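Local coordinates for uncharacterized hypothetical protein (Bacteroides uniformis, PDB 4EIU) that is of unknown function, a DUF3823-family protein whose N-terminal domain belongs to the transthyretin clan of beta-sandwich folds, at residues A[34-39]-A[71-76]; A[15-20]-A[108-113]. All coordinates share one frame; numbering follows the deposited sequence.

Contacts 1 and 2 come from the two sheets packed against each other in the N-terminal domain, their centres about 14 Å apart. Contact 1 is an antiparallel pairing inside the five-stranded sheet; contact 2 is a parallel pairing of strands 10-18 and 104-111, with contact 1 nested in the chain loop that it closes. Both are partly buried, with buried apolar residues on the inner side, and there they meet: I75 CD1 lies 3.5 Å from F109 CG and 3.7 Å from V16 CG2. Their outer faces differ. Contact 1 carries a salt-bridge network of arginines and an aspartate, whereas in contact 2 E19 and E110 are exposed and water-bridged to the backbone of the opposite segment.

Contact 1 (A[34-39]-A[71-76]); sequences IRVRLT and YNVRID
R35 and D76 meet across the strands with guanidinium and carboxylate planes 82° apart, R35 NH2 reaching D76 OD2 at 3.0 Å from above the carboxylate plane. One face of the R35 guanidinium carries R37 NH2, offset toward the rim, while a water lies in plane at its edge. These groups lie on the R35, R37, R74 and D76 face of an antiparallel strand pair, axes 165° apart, in one sheet of the transthyretin-like sandwich. R74, its CG anti to the backbone N (chi1 172°) and its chain extended to NE, grips D76 side-on: NE meets OD2 at 2.8 Å and NH2 meets OD1 at 2.9 Å, both on syn lone pairs. Two arginines thus share OD2, which would probably stabilise the charged carboxylate. R37 instead pairs with D52. Six backbone hydrogen bonds join R35, R37 and T39 to D76, R74 and N72. On the opposite face L38, V73 and I75 meet I12, F109 and V16 of the facing sheet, while V36 packs on F53 of the neighbouring strand. L38 CD2 sits 3.7 Å from both methyls of V73. N72 ND2 bonds S96 OG; a second water contacts R37 O, T39 OG1 and, at 2.7 Å, N72 OD1.

Contact 2 (A[15-20]-A[108-113]); sequences EVVDEA and KFEVQP
A parallel strand pair, 15-18 beside 108-111, forms this part of the three-stranded sheet in the transthyretin-like sandwich, and it ends in an Asx turn at D18. The strand axes approach to 4.7 Å at 29°. Parallel pairing is evident from the bonds: F109 N to E15 O and V17 N to F109 O are both nearly straight at 175°, followed by V111 N to V17 O and E19 N to V111 O. On the inner face V16 CG1 meets V111 CG2 at 3.7 Å, the two side chains crossing at about a right angle, and I75 of the other sheet covers them. On the outer face V17 CG2 rests against E110 CG at 3.8 Å, while the E15 side chain, salt-bridged to R24, crosses K108 obliquely, OE2 3.6 Å from K108 CD. D18 turns the chain: CG stands anti to the backbone N (chi1 177°); OD1 accepts from A20 N at 2.9 Å, met from above the carboxylate plane, and OD2 bonds T21 OG1. The same carboxylate lies against the P113 ring, which crosses it with CD 3.5 Å from OD1. An alanine at D18 would probably leave A20 N and T21 OG1 without their partner and open a gap beside P113. Just past the end of strand 15-18, a water donates to E19 OE1 and, at 2.7 Å, to E110 O.

Contact 1 (A[34-39]-A[71-76])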
loop_
_atom_site.group_PDB
_atom_site.type_symbol
_atom_site.label_atom_id
_atom_site.label_comp_id
_atom_site.label_asym_id
_atom_site.label_seq_id
_atom_site.Cartn_x
_atom_site.Cartn_y
_atom_site.Cartn_z
ATOM N N ILE A 34 2.674 -3.406 -3.013
ATOM C CA ILE A 34 1.755 -4.558 -3.045
ATOM C C ILE A 34 2.424 -5.689 -3.806
ATOM O O ILE A 34 2.625 -5.606 -5.043
ATOM C CB ILE A 34 0.390 -4.237 -3.675
ATOM C CG1 ILE A 34 -0.319 -3.113 -2.943
ATOM C CG2 ILE A 34 -0.459 -5.532 -3.775
ATOM C CD1 ILE A 34 -1.618 -2.638 -3.599
ATOM N N ARG A 35 2.805 -6.701 -3.039
ATOM C CA ARG A 35 3.512 -7.894 -3.507
ATOM C C ARG A 35 2.596 -8.911 -4.132
ATOM O O ARG A 35 1.531 -9.200 -3.582
ATOM C CB ARG A 35 4.294 -8.526 -2.363
ATOM C CG ARG A 35 5.358 -9.532 -2.777
ATOM C CD ARG A 35 6.030 -10.153 -1.576
ATOM N NE ARG A 35 5.096 -11.088 -0.932
ATOM C CZ ARG A 35 5.359 -11.794 0.161
ATOM N NH1 ARG A 35 6.538 -11.699 0.782
ATOM N NH2 ARG A 35 4.408 -12.581 0.661
ATOM N N VAL A 36 3.050 -9.506 -5.229
ATOM C CA VAL A 36 2.299 -10.529 -5.953
ATOM C C VAL A 36 3.191 -11.768 -6.052
ATOM O O VAL A 36 4.337 -11.715 -6.539
ATOM C CB VAL A 36 1.886 -10.055 -7.376
ATOM C CG1 VAL A 36 0.978 -11.091 -8.050
ATOM C CG2 VAL A 36 1.199 -8.671 -7.302
ATOM N N ARG A 37 2.636 -12.906 -5.631
ATOM C CA ARG A 37 3.336 -14.202 -5.648
ATOM C C ARG A 37 2.494 -15.242 -6.353
ATOM O O ARG A 37 1.353 -15.570 -5.907
ATOM C CB ARG A 37 3.637 -14.630 -4.187
ATOM C CG ARG A 37 4.173 -16.036 -4.020
ATOM C CD ARG A 37 4.568 -16.319 -2.578
ATOM N NE ARG A 37 5.693 -15.479 -2.178
ATOM C CZ ARG A 37 6.160 -15.419 -0.944
ATOM N NH1 ARG A 37 5.625 -16.194 -0.005
ATOM N NH2 ARG A 37 7.183 -14.619 -0.647
ATOM N N LEU A 38 3.066 -15.772 -7.421
ATOM C CA LEU A 38 2.464 -16.781 -8.263
ATOM C C LEU A 38 3.161 -18.109 -8.021
ATOM O O LEU A 38 4.346 -18.255 -8.311
ATOM C CB LEU A 38 2.602 -16.386 -9.758
ATOM C CG LEU A 38 2.181 -14.950 -10.194
ATOM C CD1 LEU A 38 2.448 -14.644 -11.686
ATOM C CD2 LEU A 38 0.740 -14.651 -9.862
ATOM N N THR A 39 2.407 -19.093 -7.532
ATOM C CA THR A 39 2.896 -20.464 -7.335
ATOM C C THR A 39 2.137 -21.399 -8.253
ATOM O O THR A 39 0.905 -21.436 -8.226
ATOM C CB THR A 39 2.663 -20.903 -5.882
ATOM O OG1 THR A 39 3.081 -19.860 -5.010
ATOM C CG2 THR A 39 3.418 -22.169 -5.505
ATOM N N TYR A 71 -2.390 -21.910 -11.101
ATOM C CA TYR A 71 -1.612 -21.090 -10.182
ATOM C C TYR A 71 -2.433 -20.670 -8.992
ATOM O O TYR A 71 -3.640 -20.430 -9.115
ATOM C CB TYR A 71 -1.099 -19.823 -10.894
ATOM C CG TYR A 71 0.078 -20.096 -11.821
ATOM C CD1 TYR A 71 -0.124 -20.496 -13.119
ATOM C CD2 TYR A 71 1.397 -19.983 -11.360
ATOM C CE1 TYR A 71 0.953 -20.757 -13.967
ATOM C CE2 TYR A 71 2.477 -20.238 -12.205
ATOM C CZ TYR A 71 2.243 -20.627 -13.496
ATOM O OH TYR A 71 3.301 -20.909 -14.324
ATOM N N ASN A 72 -1.746 -20.530 -7.867
ATOM C CA ASN A 72 -2.193 -19.726 -6.752
ATOM C C ASN A 72 -1.603 -18.314 -6.910
ATOM O O ASN A 72 -0.398 -18.156 -7.165
ATOM C CB ASN A 72 -1.703 -20.362 -5.438
ATOM C CG ASN A 72 -2.134 -19.589 -4.213
ATOM O OD1 ASN A 72 -1.327 -18.843 -3.628
ATOM N ND2 ASN A 72 -3.393 -19.762 -3.806
ATOM N N VAL A 73 -2.448 -17.311 -6.732
ATOM C CA VAL A 73 -2.077 -15.928 -6.847
ATOM C C VAL A 73 -2.362 -15.303 -5.488
ATOM O O VAL A 73 -3.504 -15.227 -5.058
ATOM C CB VAL A 73 -2.857 -15.211 -7.982
ATOM C CG1 VAL A 73 -2.409 -13.739 -8.100
ATOM C CG2 VAL A 73 -2.671 -15.978 -9.331
ATOM N N ARG A 74 -1.312 -14.900 -4.806
ATOM C CA ARG A 74 -1.377 -14.319 -3.481
ATOM C C ARG A 74 -0.860 -12.884 -3.509
ATOM O O ARG A 74 0.215 -12.655 -4.043
ATOM C CB ARG A 74 -0.468 -15.143 -2.550
ATOM C CG ARG A 74 -0.325 -14.502 -1.181
ATOM C CD ARG A 74 0.552 -15.304 -0.225
ATOM N NE ARG A 74 0.791 -14.451 0.945
ATOM C CZ ARG A 74 1.053 -14.892 2.171
ATOM N NH1 ARG A 74 1.105 -16.209 2.449
ATOM N NH2 ARG A 74 1.239 -14.009 3.131
ATOM N N ILE A 75 -1.571 -11.927 -2.892
ATOM C CA ILE A 75 -1.067 -10.573 -2.764
ATOM C C ILE A 75 -0.968 -10.190 -1.266
ATOM O O ILE A 75 -1.705 -10.726 -0.444
ATOM C CB ILE A 75 -1.895 -9.550 -3.563
ATOM C CG1 ILE A 75 -3.341 -9.411 -3.008
ATOM C CG2 ILE A 75 -1.875 -9.958 -5.083
ATOM C CD1 ILE A 75 -4.184 -8.234 -3.550
ATOM N N ASP A 76 0.010 -9.366 -0.940
ATOM C CA ASP A 76 0.190 -8.792 0.400
ATOM C C ASP A 76 0.448 -7.284 0.231
ATOM O O ASP A 76 1.072 -6.846 -0.766
ATOM C CB ASP A 76 1.414 -9.429 1.041
ATOM C CG ASP A 76 1.212 -10.896 1.373
ATOM O OD1 ASP A 76 0.784 -11.224 2.495
ATOM O OD2 ASP A 76 1.544 -11.744 0.528
HETATM O O HOH W 1 2.461 -11.780 -1.956
HETATM O O HOH W 2 1.100 -18.017 -4.433
#

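Contact 2 (A[15-20]-A[108-113])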
loop_
_atom_site.group_PDB
_atom_site.type_symbol
_atom_site.label_atom_id
_atom_site.label_comp_id
_atom_site.label_asym_id
_atom_site.label_seq_id
_atom_site.Cartn_x
_atom_site.Cartn_y
_atom_site.Cartn_z
ATOM N N GLU A 15 -5.912 -6.255 -10.807
ATOM C CA GLU A 15 -6.107 -4.991 -10.064
ATOM C C GLU A 15 -6.493 -5.257 -8.623
ATOM O O GLU A 15 -7.080 -6.316 -8.292
ATOM C CB GLU A 15 -7.142 -4.071 -10.724
ATOM C CG GLU A 15 -8.461 -4.768 -10.924
ATOM C CD GLU A 15 -9.551 -3.910 -11.551
ATOM O OE1 GLU A 15 -9.549 -2.674 -11.426
ATOM O OE2 GLU A 15 -10.446 -4.522 -12.135
ATOM N N VAL A 16 -6.132 -4.290 -7.769
ATOM C CA VAL A 16 -6.373 -4.370 -6.322
ATOM C C VAL A 16 -7.276 -3.215 -5.932
ATOM O O VAL A 16 -6.932 -2.057 -6.154
ATOM C CB VAL A 16 -5.054 -4.396 -5.513
ATOM C CG1 VAL A 16 -5.336 -4.490 -3.965
ATOM C CG2 VAL A 16 -4.158 -5.528 -6.003
ATOM N N VAL A 17 -8.487 -3.547 -5.456
ATOM C CA VAL A 17 -9.486 -2.575 -5.168
ATOM C C VAL A 17 -10.035 -2.764 -3.731
ATOM O O VAL A 17 -9.992 -3.836 -3.149
ATOM C CB VAL A 17 -10.657 -2.569 -6.186
ATOM C CG1 VAL A 17 -10.153 -2.365 -7.628
ATOM C CG2 VAL A 17 -11.493 -3.843 -6.076
ATOM N N ASP A 18 -10.534 -1.675 -3.195
ATOM C CA ASP A 18 -11.116 -1.669 -1.867
ATOM C C ASP A 18 -12.523 -2.300 -1.967
ATOM O O ASP A 18 -13.386 -1.802 -2.657
ATOM C CB ASP A 18 -11.182 -0.217 -1.422
ATOM C CG ASP A 18 -11.849 -0.027 -0.064
ATOM O OD1 ASP A 18 -12.199 -1.018 0.593
ATOM O OD2 ASP A 18 -12.062 1.151 0.316
ATOM N N GLU A 19 -12.718 -3.398 -1.252
ATOM C CA GLU A 19 -14.036 -4.034 -1.078
ATOM C C GLU A 19 -15.173 -3.062 -0.745
ATOM O O GLU A 19 -16.292 -3.204 -1.229
ATOM C CB GLU A 19 -13.890 -5.052 0.079
ATOM C CG GLU A 19 -15.004 -6.070 0.112
ATOM C CD GLU A 19 -14.937 -6.916 1.363
ATOM O OE1 GLU A 19 -13.958 -7.653 1.551
ATOM O OE2 GLU A 19 -15.855 -6.812 2.172
ATOM N N ALA A 20 -14.908 -2.075 0.098
ATOM C CA ALA A 20 -15.974 -1.186 0.534
ATOM C C ALA A 20 -16.369 -0.145 -0.516
ATOM O O ALA A 20 -17.518 0.191 -0.596
ATOM C CB ALA A 20 -15.625 -0.519 1.863
ATOM N N LYS A 108 -9.153 -9.909 -10.240
ATOM C CA LYS A 108 -9.456 -8.736 -9.430
ATOM C C LYS A 108 -9.443 -9.139 -7.982
ATOM O O LYS A 108 -10.072 -10.141 -7.642
ATOM C CB LYS A 108 -10.782 -8.149 -9.867
ATOM C CG LYS A 108 -11.295 -6.997 -9.009
ATOM C CD LYS A 108 -12.466 -6.347 -9.707
ATOM C CE LYS A 108 -13.563 -5.985 -8.738
ATOM N NZ LYS A 108 -14.703 -5.437 -9.527
ATOM N N PHE A 109 -8.702 -8.396 -7.142
ATOM C CA PHE A 109 -8.640 -8.645 -5.716
ATOM C C PHE A 109 -9.379 -7.530 -4.985
ATOM O O PHE A 109 -9.059 -6.370 -5.144
ATOM C CB PHE A 109 -7.190 -8.672 -5.214
ATOM C CG PHE A 109 -6.487 -9.986 -5.451
ATOM C CD1 PHE A 109 -6.539 -11.016 -4.506
ATOM C CD2 PHE A 109 -5.799 -10.188 -6.601
ATOM C CE1 PHE A 109 -5.906 -12.228 -4.734
ATOM C CE2 PHE A 109 -5.164 -11.415 -6.859
ATOM C CZ PHE A 109 -5.202 -12.414 -5.925
ATOM N N GLU A 110 -10.310 -7.901 -4.120
ATOM C CA GLU A 110 -10.975 -6.929 -3.271
ATOM C C GLU A 110 -10.378 -7.079 -1.905
ATOM O O GLU A 110 -10.455 -8.164 -1.333
ATOM C CB GLU A 110 -12.472 -7.207 -3.211
ATOM C CG GLU A 110 -13.132 -6.925 -4.527
ATOM C CD GLU A 110 -14.619 -7.126 -4.407
ATOM O OE1 GLU A 110 -15.040 -8.264 -4.565
ATOM O OE2 GLU A 110 -15.337 -6.172 -4.101
ATOM N N VAL A 111 -9.835 -5.991 -1.361
ATOM C CA VAL A 111 -9.082 -6.007 -0.105
ATOM C C VAL A 111 -9.662 -4.928 0.813
ATOM O O VAL A 111 -10.587 -4.198 0.447
ATOM C CB VAL A 111 -7.574 -5.819 -0.351
ATOM C CG1 VAL A 111 -7.048 -6.882 -1.335
ATOM C CG2 VAL A 111 -7.290 -4.424 -0.878
ATOM N N GLN A 112 -9.144 -4.890 2.019
ATOM C CA GLN A 112 -9.605 -3.963 3.074
ATOM C C GLN A 112 -8.356 -3.170 3.503
ATOM O O GLN A 112 -7.628 -3.593 4.391
ATOM C CB GLN A 112 -10.201 -4.766 4.208
ATOM C CG GLN A 112 -11.598 -5.251 3.820
ATOM C CD GLN A 112 -12.220 -6.250 4.773
ATOM O OE1 GLN A 112 -11.604 -7.275 5.144
ATOM N NE2 GLN A 112 -13.459 -5.969 5.173
ATOM N N PRO A 113 -8.117 -2.012 2.847
ATOM C CA PRO A 113 -6.920 -1.251 3.159
ATOM C C PRO A 113 -7.008 -0.732 4.592
ATOM O O PRO A 113 -8.070 -0.451 5.059
ATOM C CB PRO A 113 -6.970 -0.068 2.181
ATOM C CG PRO A 113 -8.403 0.061 1.799
ATOM C CD PRO A 113 -9.022 -1.301 1.930
HETATM O O HOH W 3 -15.113 -3.533 -4.731
HETATM O O HOH W 4 -11.490 -8.142 1.172
#